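Long-range contacts in 6-phosphogluconate dehydrogenase, NAD-binding (PDB 3PEF), which probably reduces succinic semialdehyde to gamma-hydroxybutyrate as an NADP(H)-dependent dehydrogenase of the beta-hydroxyacid dehydrogenase family: residues L65-F76 with T96-I105; I11-N19 with G123-L133. The protein carries 2 engineered substitutions. All blocks are in the same frame, centred on the assembly; numbering follows the deposited sequence.

Contact 1: L65-F76 with T96-I105; sequences LADPAAAEEVCF and TVDPATSQRI. With NAP (NADP nicotinamide-adenine-dinucleotide phosphate), chain I.
In the NADP+-binding Rossmann domain, helices 68-76 and 99-105 run almost parallel (8°), and Val97, in the loop leading into the second helix, slides past Pro68 and brings Val97 CG2 within 3.6 Å of Pro68 N. That methyl also meets Ala71 CB, and alanine is small enough to admit Ile105 CD1, 3.9 Å from the same CB. Farther on, Cys75 SG, anti to the backbone N (chi1 176°), reaches Ile105 CG2 at 3.8 Å; the same sulfur also sits over the centre of one face of the Phe76 ring, whose edge meets Arg104 O. Glu72, extended beyond CG, crosses Arg104 and receives NH1 on OE2 at 2.6 Å, nearly head-on to the C-O bond but with the carboxylate and guanidinium planes 71° apart. A water donates to both Glu72 OE2 and Thr101 OG1. Thr101 OG1 in turn donates to Asp98 OD1 (2.6 Å); Asp98 and Asp67 are the helix N-caps. The loop residue Thr96 gives its N to NADP O3D (3.1 Å), while from helix 68-76 Glu73 OE1 accepts from adenine N6A (2.8 Å). With one oxygen facing one nitrogen, the salt bridge is single-pronged, supplementing the apolar packing of Ala71, Cys75 and Ile105.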
loop_
_atom_site.group_PDB
_atom_site.type_symbol
_atom_site.label_atom_id
_atom_site.label_comp_id
_atom_site.label_asym_id
_atom_site.label_seq_id
_atom_site.Cartn_x
_atom_site.Cartn_y
_atom_site.Cartn_z
ATOM N N LEU A 65 -14.785 27.075 -3.401
ATOM C CA LEU A 65 -15.674 26.122 -2.753
ATOM C C LEU A 65 -14.952 24.818 -2.402
ATOM O O LEU A 65 -13.894 24.524 -2.954
ATOM C CB LEU A 65 -16.858 25.844 -3.687
ATOM C CG LEU A 65 -17.620 27.137 -3.992
ATOM C CD1 LEU A 65 -18.620 26.965 -5.121
ATOM C CD2 LEU A 65 -18.296 27.684 -2.715
ATOM N N ALA A 66 -15.551 24.033 -1.509
ATOM C CA ALA A 66 -14.916 22.840 -0.950
ATOM C C ALA A 66 -14.471 21.790 -1.955
ATOM O O ALA A 66 -13.332 21.330 -1.901
ATOM C CB ALA A 66 -15.832 22.181 0.095
ATOM N N ASP A 67 -15.385 21.358 -2.820
ATOM C CA ASP A 67 -15.162 20.136 -3.600
ATOM C C ASP A 67 -16.048 20.100 -4.849
ATOM O O ASP A 67 -16.841 21.006 -5.057
ATOM C CB ASP A 67 -15.391 18.887 -2.732
ATOM C CG ASP A 67 -16.775 18.848 -2.093
ATOM O OD1 ASP A 67 -17.589 19.772 -2.335
ATOM O OD2 ASP A 67 -17.052 17.883 -1.342
ATOM N N PRO A 68 -15.890 19.071 -5.696
ATOM C CA PRO A 68 -16.711 19.022 -6.916
ATOM C C PRO A 68 -18.222 19.110 -6.633
ATOM O O PRO A 68 -18.913 19.810 -7.362
ATOM C CB PRO A 68 -16.332 17.676 -7.539
ATOM C CG PRO A 68 -14.890 17.475 -7.100
ATOM C CD PRO A 68 -14.813 18.061 -5.704
ATOM N N ALA A 69 -18.715 18.446 -5.586
ATOM C CA ALA A 69 -20.139 18.520 -5.245
ATOM C C ALA A 69 -20.582 19.961 -4.940
ATOM O O ALA A 69 -21.620 20.414 -5.423
ATOM C CB ALA A 69 -20.480 17.570 -4.054
ATOM N N ALA A 70 -19.785 20.690 -4.161
ATOM C CA ALA A 70 -20.093 22.090 -3.898
ATOM C C ALA A 70 -20.047 22.920 -5.182
ATOM O O ALA A 70 -20.968 23.687 -5.477
ATOM C CB ALA A 70 -19.148 22.661 -2.855
ATOM N N ALA A 71 -18.968 22.768 -5.947
ATOM C CA ALA A 71 -18.801 23.525 -7.179
ATOM C C ALA A 71 -20.005 23.316 -8.096
ATOM O O ALA A 71 -20.476 24.257 -8.726
ATOM C CB ALA A 71 -17.491 23.120 -7.904
ATOM N N GLU A 72 -20.497 22.082 -8.174
ATOM C CA GLU A 72 -21.623 21.774 -9.060
ATOM C C GLU A 72 -22.942 22.294 -8.509
ATOM O O GLU A 72 -23.757 22.848 -9.243
ATOM C CB GLU A 72 -21.713 20.280 -9.346
ATOM C CG GLU A 72 -20.805 19.830 -10.486
ATOM C CD GLU A 72 -20.875 18.333 -10.747
ATOM O OE1 GLU A 72 -21.568 17.626 -9.983
ATOM O OE2 GLU A 72 -20.236 17.862 -11.716
ATOM N N GLU A 73 -23.158 22.126 -7.214
ATOM C CA GLU A 73 -24.384 22.646 -6.624
ATOM C C GLU A 73 -24.489 24.162 -6.844
ATOM O O GLU A 73 -25.535 24.678 -7.216
ATOM C CB GLU A 73 -24.481 22.302 -5.136
ATOM C CG GLU A 73 -25.774 22.790 -4.510
ATOM C CD GLU A 73 -26.032 22.208 -3.131
ATOM O OE1 GLU A 73 -25.062 21.787 -2.462
ATOM O OE2 GLU A 73 -27.216 22.179 -2.718
ATOM N N VAL A 74 -23.388 24.870 -6.645
ATOM C CA VAL A 74 -23.397 26.313 -6.819
ATOM C C VAL A 74 -23.632 26.700 -8.273
ATOM O O VAL A 74 -24.315 27.684 -8.557
ATOM C CB VAL A 74 -22.087 26.962 -6.291
ATOM C CG1 VAL A 74 -22.011 28.431 -6.696
ATOM C CG2 VAL A 74 -22.001 26.823 -4.776
ATOM N N CYS A 75 -23.078 25.923 -9.199
ATOM C CA CYS A 75 -23.261 26.224 -10.612
ATOM C C CYS A 75 -24.660 25.848 -11.110
ATOM O O CYS A 75 -25.358 26.677 -11.705
ATOM C CB CYS A 75 -22.190 25.524 -11.461
ATOM S SG CYS A 75 -22.408 25.767 -13.263
ATOM N N PHE A 76 -25.061 24.603 -10.861
ATOM C CA PHE A 76 -26.265 24.028 -11.471
ATOM C C PHE A 76 -27.534 24.116 -10.614
ATOM O O PHE A 76 -28.636 23.892 -11.117
ATOM C CB PHE A 76 -26.029 22.561 -11.852
ATOM C CG PHE A 76 -24.986 22.362 -12.927
ATOM C CD1 PHE A 76 -23.695 21.980 -12.594
ATOM C CD2 PHE A 76 -25.307 22.542 -14.261
ATOM C CE1 PHE A 76 -22.727 21.787 -13.574
ATOM C CE2 PHE A 76 -24.350 22.349 -15.254
ATOM C CZ PHE A 76 -23.055 21.971 -14.907
ATOM N N THR A 96 -10.627 23.478 -5.800
ATOM C CA THR A 96 -9.924 22.266 -6.209
ATOM C C THR A 96 -10.921 21.176 -6.533
ATOM O O THR A 96 -11.664 20.690 -5.665
ATOM C CB THR A 96 -8.964 21.758 -5.148
ATOM O OG1 THR A 96 -8.063 22.812 -4.812
ATOM C CG2 THR A 96 -8.169 20.550 -5.691
ATOM N N VAL A 97 -10.918 20.789 -7.801
ATOM C CA VAL A 97 -11.960 19.956 -8.368
ATOM C C VAL A 97 -11.307 19.121 -9.460
ATOM O O VAL A 97 -10.178 19.408 -9.861
ATOM C CB VAL A 97 -13.024 20.891 -8.943
ATOM C CG1 VAL A 97 -13.651 20.336 -10.161
ATOM C CG2 VAL A 97 -14.047 21.306 -7.841
ATOM N N ASP A 98 -11.977 18.069 -9.918
ATOM C CA ASP A 98 -11.401 17.235 -10.971
ATOM C C ASP A 98 -11.619 17.901 -12.318
ATOM O O ASP A 98 -12.544 18.699 -12.473
ATOM C CB ASP A 98 -12.023 15.841 -10.971
ATOM C CG ASP A 98 -13.532 15.874 -11.146
ATOM O OD1 ASP A 98 -14.231 16.406 -10.257
ATOM O OD2 ASP A 98 -14.018 15.373 -12.175
ATOM N N PRO A 99 -10.768 17.574 -13.299
ATOM C CA PRO A 99 -10.874 18.165 -14.638
ATOM C C PRO A 99 -12.280 18.052 -15.216
ATOM O O PRO A 99 -12.760 19.003 -15.821
ATOM C CB PRO A 99 -9.920 17.308 -15.485
ATOM C CG PRO A 99 -8.970 16.717 -14.523
ATOM C CD PRO A 99 -9.706 16.558 -13.217
ATOM N N ALA A 100 -12.935 16.908 -15.071
ATOM C CA ALA A 100 -14.218 16.767 -15.752
ATOM C C ALA A 100 -15.275 17.683 -15.128
ATOM O O ALA A 100 -16.173 18.189 -15.815
ATOM C CB ALA A 100 -14.670 15.324 -15.756
ATOM N N THR A 101 -15.174 17.912 -13.820
ATOM C CA THR A 101 -16.092 18.848 -13.187
ATOM C C THR A 101 -15.916 20.267 -13.720
ATOM O O THR A 101 -16.883 20.909 -14.118
ATOM C CB THR A 101 -15.919 18.859 -11.668
ATOM O OG1 THR A 101 -16.327 17.592 -11.157
ATOM C CG2 THR A 101 -16.751 19.959 -11.047
ATOM N N SER A 102 -14.683 20.761 -13.742
ATOM C CA SER A 102 -14.477 22.130 -14.193
ATOM C C SER A 102 -14.853 22.294 -15.673
ATOM O O SER A 102 -15.406 23.319 -16.070
ATOM C CB SER A 102 -13.050 22.596 -13.927
ATOM O OG SER A 102 -12.144 21.871 -14.723
ATOM N N GLN A 103 -14.592 21.274 -16.487
ATOM C CA GLN A 103 -14.964 21.347 -17.900
ATOM C C GLN A 103 -16.490 21.402 -18.079
ATOM O O GLN A 103 -17.006 22.166 -18.897
ATOM C CB GLN A 103 -14.363 20.170 -18.677
ATOM C CG GLN A 103 -12.846 20.217 -18.791
ATOM C CD GLN A 103 -12.255 18.913 -19.313
ATOM O OE1 GLN A 103 -12.856 17.851 -19.192
ATOM N NE2 GLN A 103 -11.070 18.998 -19.898
ATOM N N ARG A 104 -17.185 20.577 -17.300
ATOM C CA ARG A 104 -18.642 20.514 -17.256
ATOM C C ARG A 104 -19.224 21.899 -16.956
ATOM O O ARG A 104 -20.123 22.404 -17.645
ATOM C CB ARG A 104 -19.016 19.537 -16.134
ATOM C CG ARG A 104 -20.444 19.031 -16.074
ATOM C CD ARG A 104 -20.553 17.932 -14.994
ATOM N NE ARG A 104 -19.786 16.741 -15.364
ATOM C CZ ARG A 104 -18.939 16.088 -14.571
ATOM N NH1 ARG A 104 -18.723 16.487 -13.324
ATOM N NH2 ARG A 104 -18.304 15.020 -15.035
ATOM N N ILE A 105 -18.712 22.503 -15.888
ATOM C CA ILE A 105 -19.157 23.816 -15.494
ATOM C C ILE A 105 -18.890 24.847 -16.594
ATOM O O ILE A 105 -19.776 25.623 -16.977
ATOM C CB ILE A 105 -18.462 24.255 -14.190
ATOM C CG1 ILE A 105 -19.036 23.471 -13.006
ATOM C CG2 ILE A 105 -18.648 25.735 -13.984
ATOM C CD1 ILE A 105 -18.133 23.484 -11.766
HETATM P PA NAP I . -13.327 25.582 3.871
HETATM O O1A NAP I . -13.881 24.344 4.462
HETATM O O2A NAP I . -12.882 26.597 4.843
HETATM O O5B NAP I . -14.396 26.242 2.877
HETATM C C5B NAP I . -15.225 25.439 2.080
HETATM C C4B NAP I . -16.208 26.372 1.397
HETATM O O4B NAP I . -17.037 25.603 0.552
HETATM C C3B NAP I . -17.125 27.051 2.410
HETATM O O3B NAP I . -17.371 28.341 1.900
HETATM C C2B NAP I . -18.390 26.222 2.317
HETATM O O2B NAP I . -19.571 26.894 2.669
HETATM C C1B NAP I . -18.381 25.914 0.831
HETATM N N9A NAP I . -19.287 24.801 0.515
HETATM C C8A NAP I . -19.108 23.481 0.847
HETATM N N7A NAP I . -20.171 22.781 0.388
HETATM C C5A NAP I . -21.021 23.636 -0.214
HETATM C C6A NAP I . -22.231 23.435 -0.857
HETATM N N6A NAP I . -22.745 22.215 -0.935
HETATM N N1A NAP I . -22.894 24.508 -1.389
HETATM C C2A NAP I . -22.348 25.777 -1.300
HETATM N N3A NAP I . -21.135 25.969 -0.667
HETATM C C4A NAP I . -20.482 24.911 -0.141
HETATM O O3 NAP I . -12.100 25.133 2.963
HETATM P PN NAP I . -11.054 25.993 2.142
HETATM O O1N NAP I . -9.691 25.610 2.542
HETATM O O2N NAP I . -11.421 27.424 2.140
HETATM O O5D NAP I . -11.418 25.292 0.738
HETATM C C5D NAP I . -11.818 25.978 -0.418
HETATM C C4D NAP I . -11.123 25.295 -1.594
HETATM O O4D NAP I . -9.759 25.634 -1.666
HETATM C C3D NAP I . -11.122 23.786 -1.455
HETATM O O3D NAP I . -11.323 23.292 -2.762
HETATM C C2D NAP I . -9.730 23.450 -0.942
HETATM O O2D NAP I . -9.356 22.160 -1.340
HETATM C C1D NAP I . -8.926 24.490 -1.680
HETATM N N1N NAP I . -7.613 24.882 -1.124
HETATM C C2N NAP I . -7.419 24.968 0.224
HETATM C C3N NAP I . -6.193 25.390 0.733
HETATM C C7N NAP I . -6.002 25.532 2.213
HETATM O O7N NAP I . -4.699 25.498 2.680
HETATM N N7N NAP I . -7.026 25.664 3.073
HETATM C C4N NAP I . -5.149 25.732 -0.133
HETATM C C5N NAP I . -5.369 25.670 -1.507
HETATM C C6N NAP I . -6.609 25.259 -1.996
HETATM P P2B NAP I . -20.034 27.035 4.224
HETATM O O1X NAP I . -21.529 27.315 4.178
HETATM O O2X NAP I . -19.737 25.751 4.929
HETATM O O3X NAP I . -19.274 28.154 4.880
HETATM O O HOH W 1 -18.377 16.006 -10.441
#

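Contact 2: I11-N19 with G123-L133. With NAP (NADP nicotinamide-adenine-dinucleotide phosphate), chain I.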
loop_
_atom_site.group_PDB
_atom_site.type_symbol
_atom_site.label_atom_id
_atom_site.label_comp_id
_atom_site.label_asym_id
_atom_site.label_seq_id
_atom_site.Cartn_x
_atom_site.Cartn_y
_atom_site.Cartn_z
ATOM N N ILE A 11 -12.057 29.242 4.649
ATOM C CA ILE A 11 -10.706 29.622 5.039
ATOM C C ILE A 11 -10.001 30.405 3.943
ATOM O O ILE A 11 -9.495 31.496 4.199
ATOM C CB ILE A 11 -9.876 28.374 5.422
ATOM C CG1 ILE A 11 -10.434 27.782 6.729
ATOM C CG2 ILE A 11 -8.380 28.729 5.495
ATOM C CD1 ILE A 11 -9.832 26.430 7.133
ATOM N N MET A 12 -9.976 29.864 2.725
ATOM C CA MET A 12 -9.291 30.532 1.599
ATOM C C MET A 12 -10.088 31.709 1.021
ATOM O O MET A 12 -9.565 32.819 0.841
ATOM C CB MET A 12 -8.965 29.524 0.479
ATOM C CG MET A 12 -8.116 28.330 0.933
ATOM S SD MET A 12 -6.435 28.873 1.327
ATOM C CE MET A 12 -5.809 29.183 -0.332
ATOM N N GLY A 13 -11.356 31.472 0.718
ATOM C CA GLY A 13 -12.173 32.493 0.077
ATOM C C GLY A 13 -12.284 33.784 0.885
ATOM O O GLY A 13 -12.199 34.871 0.333
ATOM N N SER A 14 -12.463 33.677 2.196
ATOM C CA SER A 14 -12.662 34.880 3.004
ATOM C C SER A 14 -11.384 35.717 2.977
ATOM O O SER A 14 -11.427 36.946 2.861
ATOM C CB SER A 14 -13.072 34.524 4.444
ATOM O OG SER A 14 -12.079 33.742 5.084
ATOM N N ALA A 15 -10.245 35.037 3.056
ATOM C CA ALA A 15 -8.960 35.710 3.012
ATOM C C ALA A 15 -8.705 36.320 1.641
ATOM O O ALA A 15 -8.210 37.455 1.534
ATOM C CB ALA A 15 -7.829 34.753 3.400
ATOM N N MET A 16 -9.019 35.574 0.589
ATOM C CA MET A 16 -8.859 36.098 -0.764
ATOM C C MET A 16 -9.763 37.316 -1.015
ATOM O O MET A 16 -9.320 38.335 -1.550
ATOM C CB MET A 16 -9.117 34.993 -1.790
ATOM C CG MET A 16 -8.103 33.853 -1.671
ATOM S SD MET A 16 -8.691 32.319 -2.412
ATOM C CE MET A 16 -8.336 32.655 -4.133
ATOM N N ALA A 17 -11.023 37.225 -0.598
ATOM C CA ALA A 17 -11.978 38.316 -0.808
ATOM C C ALA A 17 -11.576 39.590 -0.055
ATOM O O ALA A 17 -11.764 40.706 -0.558
ATOM C CB ALA A 17 -13.406 37.868 -0.412
ATOM N N LYS A 18 -11.023 39.414 1.145
ATOM C CA LYS A 18 -10.565 40.526 1.982
ATOM C C LYS A 18 -9.473 41.297 1.281
ATOM O O LYS A 18 -9.403 42.524 1.386
ATOM C CB LYS A 18 -9.986 40.000 3.294
ATOM C CG LYS A 18 -10.499 40.678 4.544
ATOM C CD LYS A 18 -11.274 39.687 5.408
ATOM C CE LYS A 18 -10.420 39.156 6.551
ATOM N NZ LYS A 18 -11.087 38.040 7.291
ATOM N N ASN A 19 -8.588 40.561 0.608
ATOM C CA ASN A 19 -7.517 41.171 -0.182
ATOM C C ASN A 19 -8.075 42.024 -1.330
ATOM O O ASN A 19 -7.581 43.118 -1.596
ATOM C CB ASN A 19 -6.512 40.108 -0.659
ATOM C CG ASN A 19 -5.543 39.694 0.448
ATOM O OD1 ASN A 19 -5.360 40.432 1.412
ATOM N ND2 ASN A 19 -4.924 38.514 0.317
ATOM N N GLY A 123 -0.781 27.010 -2.141
ATOM C CA GLY A 123 -0.511 27.894 -1.014
ATOM C C GLY A 123 -1.701 27.887 -0.072
ATOM O O GLY A 123 -2.837 27.823 -0.528
ATOM N N SER A 124 -1.449 27.955 1.233
ATOM C CA SER A 124 -2.497 27.697 2.224
ATOM C C SER A 124 -3.028 28.980 2.859
ATOM O O SER A 124 -3.068 30.033 2.221
ATOM C CB SER A 124 -1.967 26.742 3.302
ATOM O OG SER A 124 -3.012 26.245 4.119
ATOM N N LYS A 125 -3.440 28.888 4.119
ATOM C CA LYS A 125 -4.111 30.001 4.776
ATOM C C LYS A 125 -3.231 31.259 4.820
ATOM O O LYS A 125 -3.685 32.345 4.470
ATOM C CB LYS A 125 -4.542 29.607 6.191
ATOM C CG LYS A 125 -5.279 30.706 6.941
ATOM C CD LYS A 125 -5.868 30.158 8.265
ATOM C CE LYS A 125 -6.652 31.251 9.016
ATOM N NZ LYS A 125 -7.140 30.768 10.329
ATOM N N LYS A 126 -1.979 31.108 5.242
ATOM C CA LYS A 126 -1.086 32.259 5.376
ATOM C C LYS A 126 -0.835 32.914 4.026
ATOM O O LYS A 126 -0.983 34.122 3.894
ATOM C CB LYS A 126 0.244 31.882 6.051
ATOM C CG LYS A 126 1.112 33.081 6.407
ATOM C CD LYS A 126 2.549 32.687 6.638
ATOM C CE LYS A 126 3.332 33.790 7.334
ATOM N NZ LYS A 126 3.107 35.133 6.734
ATOM N N PRO A 127 -0.447 32.119 3.011
ATOM C CA PRO A 127 -0.306 32.725 1.682
ATOM C C PRO A 127 -1.599 33.358 1.134
ATOM O O PRO A 127 -1.523 34.354 0.412
ATOM C CB PRO A 127 0.135 31.544 0.808
ATOM C CG PRO A 127 0.910 30.681 1.747
ATOM C CD PRO A 127 0.168 30.779 3.076
ATOM N N ALA A 128 -2.759 32.786 1.445
ATOM C CA ALA A 128 -4.020 33.413 1.042
ATOM C C ALA A 128 -4.171 34.794 1.698
ATOM O O ALA A 128 -4.586 35.757 1.055
ATOM C CB ALA A 128 -5.197 32.525 1.394
ATOM N N GLU A 129 -3.819 34.879 2.975
ATOM C CA GLU A 129 -3.886 36.139 3.725
ATOM C C GLU A 129 -2.898 37.193 3.194
ATOM O O GLU A 129 -3.232 38.371 3.070
ATOM C CB GLU A 129 -3.609 35.883 5.214
ATOM C CG GLU A 129 -4.709 35.145 5.962
ATOM C CD GLU A 129 -4.251 34.617 7.336
ATOM O OE1 GLU A 129 -3.047 34.698 7.657
ATOM O OE2 GLU A 129 -5.099 34.110 8.095
ATOM N N ASP A 130 -1.692 36.753 2.862
ATOM C CA ASP A 130 -0.628 37.639 2.404
ATOM C C ASP A 130 -0.790 38.054 0.939
ATOM O O ASP A 130 -0.135 38.995 0.473
ATOM C CB ASP A 130 0.744 36.962 2.599
ATOM C CG ASP A 130 1.041 36.609 4.063
ATOM O OD1 ASP A 130 0.368 37.132 4.984
ATOM O OD2 ASP A 130 1.967 35.799 4.293
ATOM N N GLY A 131 -1.654 37.362 0.206
ATOM C CA GLY A 131 -1.791 37.627 -1.222
ATOM C C GLY A 131 -0.670 36.989 -2.018
ATOM O O GLY A 131 -0.237 37.474 -3.054
ATOM N N THR A 132 -0.241 35.831 -1.550
ATOM C CA THR A 132 0.999 35.240 -1.989
ATOM C C THR A 132 0.762 33.858 -2.667
ATOM O O THR A 132 1.672 33.045 -2.825
ATOM C CB THR A 132 1.908 35.208 -0.747
ATOM O OG1 THR A 132 2.953 36.187 -0.889
ATOM C CG2 THR A 132 2.432 33.853 -0.455
ATOM N N LEU A 133 -0.473 33.629 -3.106
ATOM C CA LEU A 133 -0.866 32.359 -3.726
ATOM C C LEU A 133 -0.236 32.179 -5.105
ATOM O O LEU A 133 0.076 33.147 -5.792
ATOM C CB LEU A 133 -2.393 32.271 -3.865
ATOM C CG LEU A 133 -3.231 32.392 -2.573
ATOM C CD1 LEU A 133 -4.707 32.462 -2.904
ATOM C CD2 LEU A 133 -2.953 31.238 -1.593
HETATM P PA NAP I . -13.327 25.582 3.871
HETATM O O1A NAP I . -13.881 24.344 4.462
HETATM O O2A NAP I . -12.882 26.597 4.843
HETATM O O5B NAP I . -14.396 26.242 2.877
HETATM C C5B NAP I . -15.225 25.439 2.080
HETATM C C4B NAP I . -16.208 26.372 1.397
HETATM O O4B NAP I . -17.037 25.603 0.552
HETATM C C3B NAP I . -17.125 27.051 2.410
HETATM O O3B NAP I . -17.371 28.341 1.900
HETATM C C2B NAP I . -18.390 26.222 2.317
HETATM O O2B NAP I . -19.571 26.894 2.669
HETATM C C1B NAP I . -18.381 25.914 0.831
HETATM N N9A NAP I . -19.287 24.801 0.515
HETATM C C8A NAP I . -19.108 23.481 0.847
HETATM N N7A NAP I . -20.171 22.781 0.388
HETATM C C5A NAP I . -21.021 23.636 -0.214
HETATM C C6A NAP I . -22.231 23.435 -0.857
HETATM N N6A NAP I . -22.745 22.215 -0.935
HETATM N N1A NAP I . -22.894 24.508 -1.389
HETATM C C2A NAP I . -22.348 25.777 -1.300
HETATM N N3A NAP I . -21.135 25.969 -0.667
HETATM C C4A NAP I . -20.482 24.911 -0.141
HETATM O O3 NAP I . -12.100 25.133 2.963
HETATM P PN NAP I . -11.054 25.993 2.142
HETATM O O1N NAP I . -9.691 25.610 2.542
HETATM O O2N NAP I . -11.421 27.424 2.140
HETATM O O5D NAP I . -11.418 25.292 0.738
HETATM C C5D NAP I . -11.818 25.978 -0.418
HETATM C C4D NAP I . -11.123 25.295 -1.594
HETATM O O4D NAP I . -9.759 25.634 -1.666
HETATM C C3D NAP I . -11.122 23.786 -1.455
HETATM O O3D NAP I . -11.323 23.292 -2.762
HETATM C C2D NAP I . -9.730 23.450 -0.942
HETATM O O2D NAP I . -9.356 22.160 -1.340
HETATM C C1D NAP I . -8.926 24.490 -1.680
HETATM N N1N NAP I . -7.613 24.882 -1.124
HETATM C C2N NAP I . -7.419 24.968 0.224
HETATM C C3N NAP I . -6.193 25.390 0.733
HETATM C C7N NAP I . -6.002 25.532 2.213
HETATM O O7N NAP I . -4.699 25.498 2.680
HETATM N N7N NAP I . -7.026 25.664 3.073
HETATM C C4N NAP I . -5.149 25.732 -0.133
HETATM C C5N NAP I . -5.369 25.670 -1.507
HETATM C C6N NAP I . -6.609 25.259 -1.996
HETATM P P2B NAP I . -20.034 27.035 4.224
HETATM O O1X NAP I . -21.529 27.315 4.178
HETATM O O2X NAP I . -19.737 25.751 4.929
HETATM O O3X NAP I . -19.274 28.154 4.880
#
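Met12 folds over one face of the nicotinamide ring, its CG, SD and CE all against it, and carries CE on to Gly123 O at 3.3 Å; Gly123 O itself stands beside C4N of the ring, 3.1 Å away. Bends at chi2 (-70°) and chi3 (-73°) curl the thioether into this position, a shape that flexible, unbranched methionine takes easily. The second flat group, the Asn19 amide, sends ND2 to Glu129 O (3.2 Å, 153°); the acceptor lies in the amide plane, but ND2 sits well above the carbonyl plane. With a leucine in place of Asn19, Glu129 O would probably lose this donor, leaving the end of helix 125-130, just before Gly131, less firmly tied. Between the two groups, Ala15 CB meets Ala128 CB at 4.0 Å; such small residues let the helices approach to 8.1 Å between axes. Met16 CE crosses to Leu133 CD1 at 3.8 Å. The backbone N atoms of Ile11 and Met12 donate nearly straight to the pyrophosphate oxygens O2A and O2N. Helix 11-19 rests Met16 on Phe6 of strand 3-7 and Ala17 on Leu40 of helix 38-42, whereas Met12 and Leu133 both lean on Val121 of strand 115-122.

Overall arrangement
Both contacts belong to the Rossmann domain and hold the same NADP+, yet they do not touch: they lie on opposite sides of the chain's centre, with centres 20 Å apart and nearest atoms about 7 Å apart. Contact 1 falls, in sequence, between the two segments of contact 2. The cofactor bridges them, with contact 1 serving the adenine and the nicotinamide ribose, and contact 2 the pyrophosphate and the nicotinamide. Toward the predicted active site the two converge: the side chain of Thr96 is about 3 Å from that of Lys171, while contact 2 covers a face of the nicotinamide, the ring that exchanges hydride in such enzymes.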